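Local coordinates for uncharacterized protein (Staphylococcus aureus, PDB 4YBV) that probably hydrolyses thioester bonds of acyl compounds, as a thioesterase built on the hot-dog fold, at residues E9-S14 and I25-T30; Q18-V23 and A58-T63; M73-I78 and T115-T120; V86-E91 and I104-D109. The protein carries 1 engineered substitution. One frame throughout, in Å; residues are numbered along the deposited sequence.

How the contacts relate
All four contacts belong to one hot-dog fold, an antiparallel sheet wrapped round helix 42-60. Contact 1 lies near the start of strand 14-19 and contact 2 at the turn into strand 22-28, with centres about 20 Å apart. Strand 22-28 then hands on to contact 4, whose Ala88 N meets Ile25 O of contact 1 at 2.8 Å and whose Ala90 N meets Val23 O of contact 2. Contact 3 follows directly, centre about 11 Å from that of contact 4, through Met117 N and Ile104 O. Contacts 1 and 3 touch the second subunit; thioesterases of this fold commonly place their active sites between paired subunits.

Contact 1 (E9-S14 and I25-T30); sequences ETFEMS and ISMPVT
Ser14 and Ser26 form an antiparallel hydrogen-bonded pair, with Ser14 N to Ser26 O at 2.8 Å and Ser26 N to Ser14 O at 2.9 Å. The pair lies at the open end of the hairpin of strands 14-19 and 22-28, far from its turn, in the outer part of the hot-dog sheet in this chain. After helix 7-10, Glu12 is the first residue to leave helical angles, and its positive phi belongs to a Schellman motif; Ser14 then enters the strand. Met27 carries much of the packing. Its CB lies against Phe11 O, and its side chain runs beside that of Phe11, pointing the same way. The sulfur makes an oblique Met-aromatic contact, with SD 3.8 Å from Phe11 CD2. Ile25 reaches the other segment with one branch: CG2, anti to the backbone N, lies against Ser14 O and 4.0 Å from Met13 CB. Met13 and Ile25 also pack on helix 42-60, through Leu48 and Thr51 for the first and Ala52 and Leu55 for the second. Glu12 crosses Pro28 at about a right angle, its CB 3.8 Å from the proline CD. The Ser26 hydroxyl is held by Asp16 and Arg85. Beyond the paired serines one water bridges the two segments, donating to Phe11 O at 2.7 Å and to Pro28 O at 2.6 Å.

Contact 2 (Q18-V23 and A58-T63); sequences QEDGLV and ANLIDT
Asp20 and Leu60 bring the two backbones to their nearest approach, CA to CA 6.3 Å, where a type II turn from Glu19 to Leu22 comes up beside the C-terminal end of helix 42-60. The turn is closed in both directions by backbone bonds between Glu19 and Leu22, and Gly21 takes the positive phi of its third position. The single direct hydrogen bond between the segments runs from Asn59 ND2 to Gln18 OE1, 2.6 Å long and close to straight at 165°. The oxygen lies in the amide plane of Asn59, whereas the nitrogen stands above the carbonyl plane of Gln18, 52° out of it. The two side chains cross at about a right angle and their amide planes are 56° apart. Gln18 gets there with an extended chain beyond CG. In hot-dog terms, this is the hairpin of strands 14-19 and 22-28 meeting the end of the central helix, at the surface of the subunit. Asn59 ND2 also donates to a water at 2.7 Å. That water lies 3.0 Å from Glu19 O and can donate a hydrogen bond to it, though it has more acceptors nearby than protons to give. Next to this polar part Leu60 turns one methyl, CD2, to the turn, 3.6 Å from Gly21 N and 3.8 Å from Asp20 CG, so that it sits against the central peptide of the turn. The same leucine packs on Ile92, His100 and Trp102 of the adjoining strands, and Gly21 is tied to Ile92 by a backbone bond.

Contact 3 (M73-I78 and T115-T120); sequences MNANHI and TVMRGT
Met73 bends at chi2 (-75°), bringing SD back across the strand pair to 3.7 Å from Gly119 CA, a residue with no CB of its own, and 4.1 Å from Met117 CE. Asn74 has CG between its backbone N and carbonyl carbon (chi1 55°), and ND2 comes over one face of the Arg118 guanidinium, 3.5 Å above its plane and offset toward the rim. This is packing of one donor group on another. Asn74 ND2 donates to Glu72 of its own chain, while Asn74 OD1 and Asn76 OD1 accept from Arg118 of the third subunit; the exchange is reciprocal. On the opposite face of the sheet Ala75 CB rests on Met117 CG at 3.6 Å. Antiparallel backbone bonds join Asn74 with Arg118 and Asn76 with Val116, both ways in each pair, the Asn76 N to Val116 O bond being 2.9 Å. His77 lies beside Thr115, and its NE2 bonds to Glu50 of the second subunit. The hot-dog sheet thus runs from strand 99-107 through 113-124 to 67-77 and on into a strand of the second subunit, with Ile46 of helix 42-60 packed on Ala75, His77 and Met117.

Contact 4 (V86-E91 and I104-D109); sequences VTATAE and IKIKND
Thr87 and Lys107 join through their peptide groups, and so do Thr89 and Lys105; peptides are the flat groups that meet here, each pair trading two N-H to O bonds. Thr87 N reaches Lys107 O at 2.9 Å, and Thr89 N reaches Lys105 O at 2.9 Å in a nearly straight bond of 175°. The threonines and lysines of these pairs share one face of the sheet. The lysine chains extend away from the partner strand, and Lys105 NZ makes its salt bridge with Asp103. The other face is apolar. Ala88 CB sits against Ile106 CG1 at 3.8 Å, and Ala90 CB against Ile104 CG1 at 3.9 Å. In both isoleucines CG1 is anti to the carbonyl carbon, which leaves CG2 anti to the backbone N and lying by the carbonyl oxygen opposite: Ile106 CG2 is 3.6 Å from Thr87 O. Ala88 packs on Leu48 and Ala90 on Ala52 of helix 42-60, while Ile104 meets Cys53 and Ile106 meets Ser45. At one end Val86 CB lies 4.3 Å from Ile106 CG2, and the Asn108 amide oxygen accepts from Lys110 N and Gln112 N. This is the central antiparallel hairpin of strands 85-95 and 99-107, its apolar face turned to the long helix, as in the hot-dog fold of the thioesterase superfamily.

Contact 1 (E9-S14 and I25-T30)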
loop_
_atom_site.group_PDB
_atom_site.type_symbol
_atom_site.label_atom_id
_atom_site.label_comp_id
_atom_site.label_asym_id
_atom_site.label_seq_id
_atom_site.Cartn_x
_atom_site.Cartn_y
_atom_site.Cartn_z
ATOM N N GLU A 9 -19.270 18.026 -2.039
ATOM C CA GLU A 9 -20.182 18.924 -1.384
ATOM C C GLU A 9 -20.506 18.413 0.011
ATOM O O GLU A 9 -20.564 19.158 0.934
ATOM C CB GLU A 9 -21.448 19.086 -2.181
ATOM C CG GLU A 9 -22.497 19.870 -1.424
ATOM C CD GLU A 9 -23.822 19.944 -2.129
ATOM O OE1 GLU A 9 -23.865 19.745 -3.338
ATOM O OE2 GLU A 9 -24.813 20.220 -1.452
ATOM N N THR A 10 -20.717 17.116 0.131
ATOM C CA THR A 10 -21.069 16.566 1.422
ATOM C C THR A 10 -19.990 16.880 2.446
ATOM O O THR A 10 -20.289 17.159 3.606
ATOM C CB THR A 10 -21.246 15.036 1.350
ATOM O OG1 THR A 10 -22.229 14.716 0.367
ATOM C CG2 THR A 10 -21.657 14.495 2.698
ATOM N N PHE A 11 -18.724 16.852 2.005
ATOM C CA PHE A 11 -17.616 17.060 2.935
ATOM C C PHE A 11 -17.244 18.539 3.029
ATOM O O PHE A 11 -16.327 18.883 3.749
ATOM C CB PHE A 11 -16.363 16.258 2.524
ATOM C CG PHE A 11 -16.409 14.779 2.927
ATOM C CD1 PHE A 11 -17.559 14.237 3.499
ATOM C CD2 PHE A 11 -15.300 13.948 2.734
ATOM C CE1 PHE A 11 -17.593 12.877 3.876
ATOM C CE2 PHE A 11 -15.340 12.597 3.110
ATOM C CZ PHE A 11 -16.483 12.071 3.680
ATOM N N GLU A 12 -17.941 19.391 2.291
ATOM C CA GLU A 12 -17.646 20.844 2.291
ATOM C C GLU A 12 -16.192 21.118 1.914
ATOM O O GLU A 12 -15.489 21.882 2.602
ATOM C CB GLU A 12 -17.951 21.456 3.660
ATOM C CG GLU A 12 -19.376 21.224 4.103
ATOM C CD GLU A 12 -19.743 22.103 5.270
ATOM O OE1 GLU A 12 -19.363 23.296 5.260
ATOM O OE2 GLU A 12 -20.390 21.590 6.200
ATOM N N MET A 13 -15.741 20.447 0.851
ATOM C CA MET A 13 -14.376 20.600 0.342
ATOM C C MET A 13 -14.218 21.934 -0.350
ATOM O O MET A 13 -15.113 22.350 -1.090
ATOM C CB MET A 13 -14.026 19.490 -0.649
ATOM C CG MET A 13 -14.075 18.066 -0.036
ATOM S SD MET A 13 -13.358 16.926 -1.214
ATOM C CE MET A 13 -13.798 15.383 -0.432
ATOM N N SER A 14 -13.085 22.593 -0.143
ATOM C CA SER A 14 -12.761 23.774 -0.979
ATOM C C SER A 14 -11.355 23.707 -1.543
ATOM O O SER A 14 -10.405 23.348 -0.850
ATOM C CB SER A 14 -12.962 25.085 -0.200
ATOM O OG SER A 14 -12.208 25.078 0.996
ATOM N N ILE A 25 -6.470 21.071 -1.360
ATOM C CA ILE A 25 -7.908 21.076 -0.988
ATOM C C ILE A 25 -8.104 20.903 0.488
ATOM O O ILE A 25 -7.441 20.083 1.095
ATOM C CB ILE A 25 -8.691 19.910 -1.620
ATOM C CG1 ILE A 25 -8.208 19.603 -3.000
ATOM C CG2 ILE A 25 -10.163 20.191 -1.643
ATOM C CD1 ILE A 25 -9.065 18.540 -3.599
ATOM N N SER A 26 -9.057 21.604 1.070
ATOM C CA SER A 26 -9.278 21.487 2.501
ATOM C C SER A 26 -10.754 21.247 2.823
ATOM O O SER A 26 -11.631 21.364 1.946
ATOM C CB SER A 26 -8.780 22.757 3.236
ATOM O OG SER A 26 -9.420 23.911 2.740
ATOM N N MET A 27 -11.029 20.921 4.077
ATOM C CA MET A 27 -12.412 20.700 4.508
ATOM C C MET A 27 -12.481 20.818 6.003
ATOM O O MET A 27 -11.472 20.582 6.676
ATOM C CB MET A 27 -12.924 19.321 4.034
ATOM C CG MET A 27 -12.316 18.149 4.797
ATOM S SD MET A 27 -12.819 16.518 4.127
ATOM C CE MET A 27 -12.196 15.450 5.372
ATOM N N PRO A 28 -13.656 21.210 6.542
ATOM C CA PRO A 28 -13.857 21.322 7.998
ATOM C C PRO A 28 -14.019 19.968 8.691
ATOM O O PRO A 28 -14.663 19.081 8.158
ATOM C CB PRO A 28 -15.159 22.119 8.122
ATOM C CG PRO A 28 -15.920 21.816 6.865
ATOM C CD PRO A 28 -14.843 21.663 5.786
ATOM N N VAL A 29 -13.459 19.834 9.882
ATOM C CA VAL A 29 -13.657 18.623 10.662
ATOM C C VAL A 29 -14.939 18.811 11.450
ATOM O O VAL A 29 -14.947 19.528 12.458
ATOM C CB VAL A 29 -12.478 18.354 11.593
ATOM C CG1 VAL A 29 -12.742 17.101 12.451
ATOM C CG2 VAL A 29 -11.211 18.207 10.791
ATOM N N THR A 30 -16.024 18.196 10.972
ATOM C CA THR A 30 -17.340 18.325 11.601
ATOM C C THR A 30 -17.813 16.963 12.111
ATOM O O THR A 30 -17.194 15.955 11.792
ATOM C CB THR A 30 -18.372 18.913 10.610
ATOM O OG1 THR A 30 -18.577 18.004 9.521
ATOM C CG2 THR A 30 -17.866 20.246 10.047
HETATM O O HOH W 1 -16.267 18.116 6.328
#

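Contact 2 (Q18-V23 and A58-T63)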
loop_
_atom_site.group_PDB
_atom_site.type_symbol
_atom_site.label_atom_id
_atom_site.label_comp_id
_atom_site.label_asym_id
_atom_site.label_seq_id
_atom_site.Cartn_x
_atom_site.Cartn_y
_atom_site.Cartn_z
ATOM N N GLN A 18 -4.546 25.479 -6.995
ATOM C CA GLN A 18 -4.274 24.531 -8.059
ATOM C C GLN A 18 -3.200 25.087 -8.979
ATOM O O GLN A 18 -3.297 26.234 -9.397
ATOM C CB GLN A 18 -5.514 24.300 -8.917
ATOM C CG GLN A 18 -6.554 23.426 -8.364
ATOM C CD GLN A 18 -7.768 23.406 -9.280
ATOM O OE1 GLN A 18 -8.157 22.361 -9.786
ATOM N NE2 GLN A 18 -8.366 24.564 -9.493
ATOM N N GLU A 19 -2.220 24.283 -9.333
ATOM C CA GLU A 19 -1.358 24.597 -10.480
ATOM C C GLU A 19 -0.971 23.266 -11.056
ATOM O O GLU A 19 -1.237 22.253 -10.444
ATOM C CB GLU A 19 -0.135 25.428 -10.084
ATOM C CG GLU A 19 0.544 25.004 -8.776
ATOM C CD GLU A 19 1.767 25.860 -8.436
ATOM O OE1 GLU A 19 1.795 26.520 -7.362
ATOM O OE2 GLU A 19 2.692 25.857 -9.261
ATOM N N ASP A 20 -0.373 23.243 -12.229
ATOM C CA ASP A 20 0.004 21.954 -12.802
ATOM C C ASP A 20 0.867 21.154 -11.814
ATOM O O ASP A 20 1.808 21.696 -11.228
ATOM C CB ASP A 20 0.719 22.159 -14.144
ATOM C CG ASP A 20 -0.270 22.331 -15.301
ATOM O OD1 ASP A 20 -1.453 22.660 -15.039
ATOM O OD2 ASP A 20 0.120 22.113 -16.470
ATOM N N GLY A 21 0.486 19.890 -11.570
ATOM C CA GLY A 21 1.198 19.029 -10.634
ATOM C C GLY A 21 0.961 19.326 -9.167
ATOM O O GLY A 21 1.654 18.784 -8.284
ATOM N N LEU A 22 -0.021 20.170 -8.865
ATOM C CA LEU A 22 -0.218 20.519 -7.466
ATOM C C LEU A 22 -1.671 20.866 -7.188
ATOM O O LEU A 22 -2.297 21.680 -7.909
ATOM C CB LEU A 22 0.690 21.686 -7.071
ATOM C CG LEU A 22 0.595 22.239 -5.655
ATOM C CD1 LEU A 22 1.068 21.203 -4.619
ATOM C CD2 LEU A 22 1.380 23.551 -5.551
ATOM N N VAL A 23 -2.224 20.226 -6.160
ATOM C CA VAL A 23 -3.577 20.553 -5.715
ATOM C C VAL A 23 -3.642 20.682 -4.196
ATOM O O VAL A 23 -3.166 19.832 -3.457
ATOM C CB VAL A 23 -4.594 19.500 -6.189
ATOM C CG1 VAL A 23 -5.990 19.854 -5.678
ATOM C CG2 VAL A 23 -4.597 19.438 -7.691
ATOM N N ALA A 58 -6.860 15.303 -13.606
ATOM C CA ALA A 58 -7.816 15.904 -14.531
ATOM C C ALA A 58 -7.272 17.233 -15.087
ATOM O O ALA A 58 -7.406 17.499 -16.276
ATOM C CB ALA A 58 -9.165 16.127 -13.853
ATOM N N ASN A 59 -6.649 18.042 -14.229
ATOM C CA ASN A 59 -6.026 19.300 -14.656
ATOM C C ASN A 59 -4.828 19.101 -15.588
ATOM O O ASN A 59 -4.496 20.006 -16.348
ATOM C CB ASN A 59 -5.571 20.131 -13.446
ATOM C CG ASN A 59 -6.723 20.743 -12.704
ATOM O OD1 ASN A 59 -7.807 20.881 -13.271
ATOM N ND2 ASN A 59 -6.511 21.126 -11.418
ATOM N N LEU A 60 -4.165 17.944 -15.507
ATOM C CA LEU A 60 -2.979 17.707 -16.336
ATOM C C LEU A 60 -3.245 17.064 -17.702
ATOM O O LEU A 60 -2.343 16.964 -18.532
ATOM C CB LEU A 60 -1.986 16.815 -15.588
ATOM C CG LEU A 60 -1.224 17.391 -14.398
ATOM C CD1 LEU A 60 -0.359 16.305 -13.835
ATOM C CD2 LEU A 60 -0.390 18.615 -14.773
ATOM N N ILE A 61 -4.459 16.592 -17.932
ATOM C CA ILE A 61 -4.723 15.856 -19.156
ATOM C C ILE A 61 -5.782 16.544 -20.001
ATOM O O ILE A 61 -6.385 17.562 -19.592
ATOM C CB ILE A 61 -5.186 14.394 -18.877
ATOM C CG1 ILE A 61 -6.574 14.396 -18.236
ATOM C CG2 ILE A 61 -4.161 13.643 -18.009
ATOM C CD1 ILE A 61 -7.172 13.034 -18.087
ATOM N N ASP A 62 -6.009 15.981 -21.186
ATOM C CA ASP A 62 -7.046 16.508 -22.059
ATOM C C ASP A 62 -8.413 15.869 -21.777
ATOM O O ASP A 62 -8.726 14.766 -22.248
ATOM C CB ASP A 62 -6.622 16.329 -23.522
ATOM C CG ASP A 62 -7.479 17.121 -24.487
ATOM O OD1 ASP A 62 -8.691 17.301 -24.244
ATOM O OD2 ASP A 62 -6.907 17.622 -25.487
ATOM N N THR A 63 -9.205 16.603 -20.999
ATOM C CA THR A 63 -10.525 16.196 -20.520
ATOM C C THR A 63 -11.388 15.655 -21.650
ATOM O O THR A 63 -12.162 14.718 -21.469
ATOM C CB THR A 63 -11.264 17.397 -19.829
ATOM O OG1 THR A 63 -10.918 17.454 -18.441
ATOM C CG2 THR A 63 -12.773 17.269 -19.931
HETATM O O HOH W 2 -4.015 21.027 -10.465
#

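Contact 3 (M73-I78 and T115-T120)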
loop_
_atom_site.group_PDB
_atom_site.type_symbol
_atom_site.label_atom_id
_atom_site.label_comp_id
_atom_site.label_asym_id
_atom_site.label_seq_id
_atom_site.Cartn_x
_atom_site.Cartn_y
_atom_site.Cartn_z
ATOM N N MET A 73 -4.725 3.289 -4.083
ATOM C CA MET A 73 -4.541 4.339 -3.083
ATOM C C MET A 73 -3.956 3.708 -1.852
ATOM O O MET A 73 -4.395 2.618 -1.456
ATOM C CB MET A 73 -5.874 5.008 -2.705
ATOM C CG MET A 73 -6.603 5.682 -3.855
ATOM S SD MET A 73 -5.790 7.257 -4.289
ATOM C CE MET A 73 -6.171 7.292 -6.042
ATOM N N ASN A 74 -3.016 4.363 -1.204
ATOM C CA ASN A 74 -2.567 3.842 0.074
ATOM C C ASN A 74 -2.276 4.978 1.035
ATOM O O ASN A 74 -1.968 6.101 0.617
ATOM C CB ASN A 74 -1.347 2.920 -0.099
ATOM C CG ASN A 74 -0.178 3.605 -0.840
ATOM O OD1 ASN A 74 0.535 4.455 -0.272
ATOM N ND2 ASN A 74 0.022 3.219 -2.087
ATOM N N ALA A 75 -2.359 4.679 2.327
ATOM C CA ALA A 75 -2.371 5.708 3.373
ATOM C C ALA A 75 -1.797 5.216 4.714
ATOM O O ALA A 75 -2.057 4.080 5.127
ATOM C CB ALA A 75 -3.777 6.188 3.574
ATOM N N ASN A 76 -1.031 6.080 5.383
ATOM C CA ASN A 76 -0.648 5.942 6.779
ATOM C C ASN A 76 -1.336 7.025 7.550
ATOM O O ASN A 76 -1.224 8.222 7.223
ATOM C CB ASN A 76 0.869 6.085 7.028
ATOM C CG ASN A 76 1.640 4.830 6.755
ATOM O OD1 ASN A 76 1.951 4.529 5.596
ATOM N ND2 ASN A 76 2.030 4.124 7.808
ATOM N N HIS A 77 -2.009 6.617 8.613
ATOM C CA HIS A 77 -2.640 7.531 9.543
ATOM C C HIS A 77 -1.623 7.872 10.642
ATOM O O HIS A 77 -0.990 6.960 11.187
ATOM C CB HIS A 77 -3.937 6.881 10.102
ATOM C CG HIS A 77 -4.987 6.621 9.046
ATOM N ND1 HIS A 77 -5.508 7.623 8.250
ATOM C CD2 HIS A 77 -5.611 5.480 8.665
ATOM C CE1 HIS A 77 -6.420 7.114 7.447
ATOM N NE2 HIS A 77 -6.495 5.810 7.669
ATOM N N ILE A 78 -1.462 9.163 10.951
ATOM C CA ILE A 78 -0.381 9.630 11.835
ATOM C C ILE A 78 -0.932 10.258 13.101
ATOM O O ILE A 78 -1.073 9.586 14.102
ATOM C CB ILE A 78 0.552 10.673 11.155
ATOM C CG1 ILE A 78 1.081 10.176 9.813
ATOM C CG2 ILE A 78 1.725 11.058 12.077
ATOM C CD1 ILE A 78 1.945 8.965 9.917
ATOM N N THR A 115 -2.415 12.332 7.821
ATOM C CA THR A 115 -2.398 11.194 6.876
ATOM C C THR A 115 -1.358 11.438 5.814
ATOM O O THR A 115 -1.279 12.542 5.290
ATOM C CB THR A 115 -3.756 11.009 6.155
ATOM O OG1 THR A 115 -4.796 10.882 7.137
ATOM C CG2 THR A 115 -3.774 9.749 5.299
ATOM N N VAL A 116 -0.614 10.425 5.428
ATOM C CA VAL A 116 0.337 10.517 4.340
ATOM C C VAL A 116 -0.097 9.449 3.356
ATOM O O VAL A 116 -0.403 8.364 3.748
ATOM C CB VAL A 116 1.784 10.402 4.774
ATOM C CG1 VAL A 116 2.011 9.159 5.552
ATOM C CG2 VAL A 116 2.666 10.361 3.586
ATOM N N MET A 117 -0.178 9.791 2.091
ATOM C CA MET A 117 -0.726 8.939 1.102
ATOM C C MET A 117 -0.072 8.921 -0.235
ATOM O O MET A 117 0.492 9.898 -0.647
ATOM C CB MET A 117 -2.092 9.518 0.726
ATOM C CG MET A 117 -3.317 9.101 1.441
ATOM S SD MET A 117 -4.882 9.824 0.889
ATOM C CE MET A 117 -5.281 8.990 -0.594
ATOM N N ARG A 118 -0.218 7.824 -0.934
ATOM C CA ARG A 118 0.228 7.830 -2.339
ATOM C C ARG A 118 -0.938 7.334 -3.162
ATOM O O ARG A 118 -1.665 6.431 -2.728
ATOM C CB ARG A 118 1.499 6.970 -2.556
ATOM C CG ARG A 118 2.191 7.107 -3.949
ATOM C CD ARG A 118 3.607 6.480 -3.974
ATOM N NE ARG A 118 3.462 5.044 -3.909
ATOM C CZ ARG A 118 3.700 4.298 -2.832
ATOM N NH1 ARG A 118 4.184 4.844 -1.722
ATOM N NH2 ARG A 118 3.450 3.001 -2.878
ATOM N N GLY A 119 -1.159 7.943 -4.317
ATOM C CA GLY A 119 -2.189 7.469 -5.218
ATOM C C GLY A 119 -1.761 7.259 -6.650
ATOM O O GLY A 119 -0.968 8.004 -7.203
ATOM N N THR A 120 -2.281 6.207 -7.245
ATOM C CA THR A 120 -2.032 5.871 -8.621
ATOM C C THR A 120 -3.277 5.973 -9.458
ATOM O O THR A 120 -4.260 5.237 -9.237
ATOM C CB THR A 120 -1.504 4.464 -8.783
ATOM O OG1 THR A 120 -0.338 4.313 -7.981
ATOM C CG2 THR A 120 -1.188 4.218 -10.259
#

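Contact 4 (V86-E91 and I104-D109)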
loop_
_atom_site.group_PDB
_atom_site.type_symbol
_atom_site.label_atom_id
_atom_site.label_comp_id
_atom_site.label_asym_id
_atom_site.label_seq_id
_atom_site.Cartn_x
_atom_site.Cartn_y
_atom_site.Cartn_z
ATOM N N VAL A 86 -8.850 20.434 7.872
ATOM C CA VAL A 86 -7.709 19.678 7.404
ATOM C C VAL A 86 -7.455 20.019 5.959
ATOM O O VAL A 86 -8.383 20.318 5.184
ATOM C CB VAL A 86 -7.905 18.155 7.566
ATOM C CG1 VAL A 86 -8.031 17.842 9.043
ATOM C CG2 VAL A 86 -9.115 17.657 6.764
ATOM N N THR A 87 -6.178 19.959 5.601
ATOM C CA THR A 87 -5.729 20.367 4.291
ATOM C C THR A 87 -4.869 19.309 3.665
ATOM O O THR A 87 -3.884 18.835 4.234
ATOM C CB THR A 87 -4.910 21.689 4.372
ATOM O OG1 THR A 87 -5.712 22.669 5.019
ATOM C CG2 THR A 87 -4.556 22.145 2.967
ATOM N N ALA A 88 -5.246 18.946 2.462
ATOM C CA ALA A 88 -4.533 17.959 1.681
ATOM C C ALA A 88 -3.734 18.657 0.585
ATOM O O ALA A 88 -4.319 19.380 -0.211
ATOM C CB ALA A 88 -5.503 17.015 1.068
ATOM N N THR A 89 -2.433 18.376 0.521
ATOM C CA THR A 89 -1.566 18.830 -0.565
ATOM C C THR A 89 -1.116 17.651 -1.397
ATOM O O THR A 89 -0.396 16.758 -0.919
ATOM C CB THR A 89 -0.311 19.608 -0.040
ATOM O OG1 THR A 89 -0.738 20.669 0.799
ATOM C CG2 THR A 89 0.492 20.206 -1.179
ATOM N N ALA A 90 -1.600 17.614 -2.631
ATOM C CA ALA A 90 -1.234 16.592 -3.574
ATOM C C ALA A 90 -0.148 17.153 -4.514
ATOM O O ALA A 90 -0.372 18.156 -5.172
ATOM C CB ALA A 90 -2.440 16.132 -4.374
ATOM N N GLU A 91 1.004 16.492 -4.581
ATOM C CA GLU A 91 2.045 16.888 -5.542
ATOM C C GLU A 91 2.364 15.699 -6.428
ATOM O O GLU A 91 2.563 14.590 -5.921
ATOM C CB GLU A 91 3.314 17.370 -4.828
ATOM C CG GLU A 91 3.077 18.235 -3.590
ATOM C CD GLU A 91 4.361 18.488 -2.786
ATOM O OE1 GLU A 91 5.459 18.338 -3.366
ATOM O OE2 GLU A 91 4.269 18.829 -1.581
ATOM N N ILE A 104 0.483 12.610 -1.462
ATOM C CA ILE A 104 -0.474 13.476 -0.772
ATOM C C ILE A 104 -0.177 13.543 0.714
ATOM O O ILE A 104 -0.071 12.516 1.379
ATOM C CB ILE A 104 -1.949 13.029 -0.948
ATOM C CG1 ILE A 104 -2.306 12.717 -2.394
ATOM C CG2 ILE A 104 -2.911 14.106 -0.434
ATOM C CD1 ILE A 104 -2.330 11.235 -2.699
ATOM N N LYS A 105 -0.048 14.760 1.236
ATOM C CA LYS A 105 0.135 14.927 2.657
ATOM C C LYS A 105 -1.043 15.715 3.234
ATOM O O LYS A 105 -1.407 16.772 2.738
ATOM C CB LYS A 105 1.476 15.612 2.945
ATOM C CG LYS A 105 2.686 14.691 2.648
ATOM C CD LYS A 105 3.998 15.440 2.910
ATOM C CE LYS A 105 5.189 14.494 2.857
ATOM N NZ LYS A 105 5.190 13.648 1.633
ATOM N N ILE A 106 -1.651 15.184 4.280
ATOM C CA ILE A 106 -2.821 15.804 4.878
ATOM C C ILE A 106 -2.516 16.177 6.299
ATOM O O ILE A 106 -2.101 15.326 7.115
ATOM C CB ILE A 106 -4.044 14.885 4.807
ATOM C CG1 ILE A 106 -4.100 14.300 3.381
ATOM C CG2 ILE A 106 -5.285 15.673 5.177
ATOM C CD1 ILE A 106 -5.283 13.446 3.037
ATOM N N LYS A 107 -2.696 17.477 6.559
ATOM C CA LYS A 107 -2.342 18.111 7.818
ATOM C C LYS A 107 -3.515 18.738 8.500
ATOM O O LYS A 107 -4.471 19.140 7.839
ATOM C CB LYS A 107 -1.274 19.205 7.596
ATOM C CG LYS A 107 0.015 18.685 7.017
ATOM C CD LYS A 107 1.065 19.773 6.832
ATOM C CE LYS A 107 2.346 19.152 6.350
ATOM N NZ LYS A 107 3.319 20.238 6.002
ATOM N N ASN A 108 -3.439 18.858 9.825
ATOM C CA ASN A 108 -4.446 19.623 10.565
ATOM C C ASN A 108 -3.992 21.082 10.754
ATOM O O ASN A 108 -3.004 21.501 10.140
ATOM C CB ASN A 108 -4.781 18.978 11.933
ATOM C CG ASN A 108 -3.569 18.855 12.875
ATOM O OD1 ASN A 108 -2.505 19.485 12.684
ATOM N ND2 ASN A 108 -3.734 18.020 13.907
ATOM N N ASP A 109 -4.736 21.794 11.611
ATOM C CA ASP A 109 -4.548 23.195 12.026
ATOM C C ASP A 109 -3.261 23.513 12.739
ATOM O O ASP A 109 -2.866 24.678 12.832
ATOM C CB ASP A 109 -5.669 23.599 12.974
ATOM C CG ASP A 109 -6.799 24.179 12.259
ATOM O OD1 ASP A 109 -7.795 24.566 12.930
ATOM O OD2 ASP A 109 -6.686 24.253 11.005
#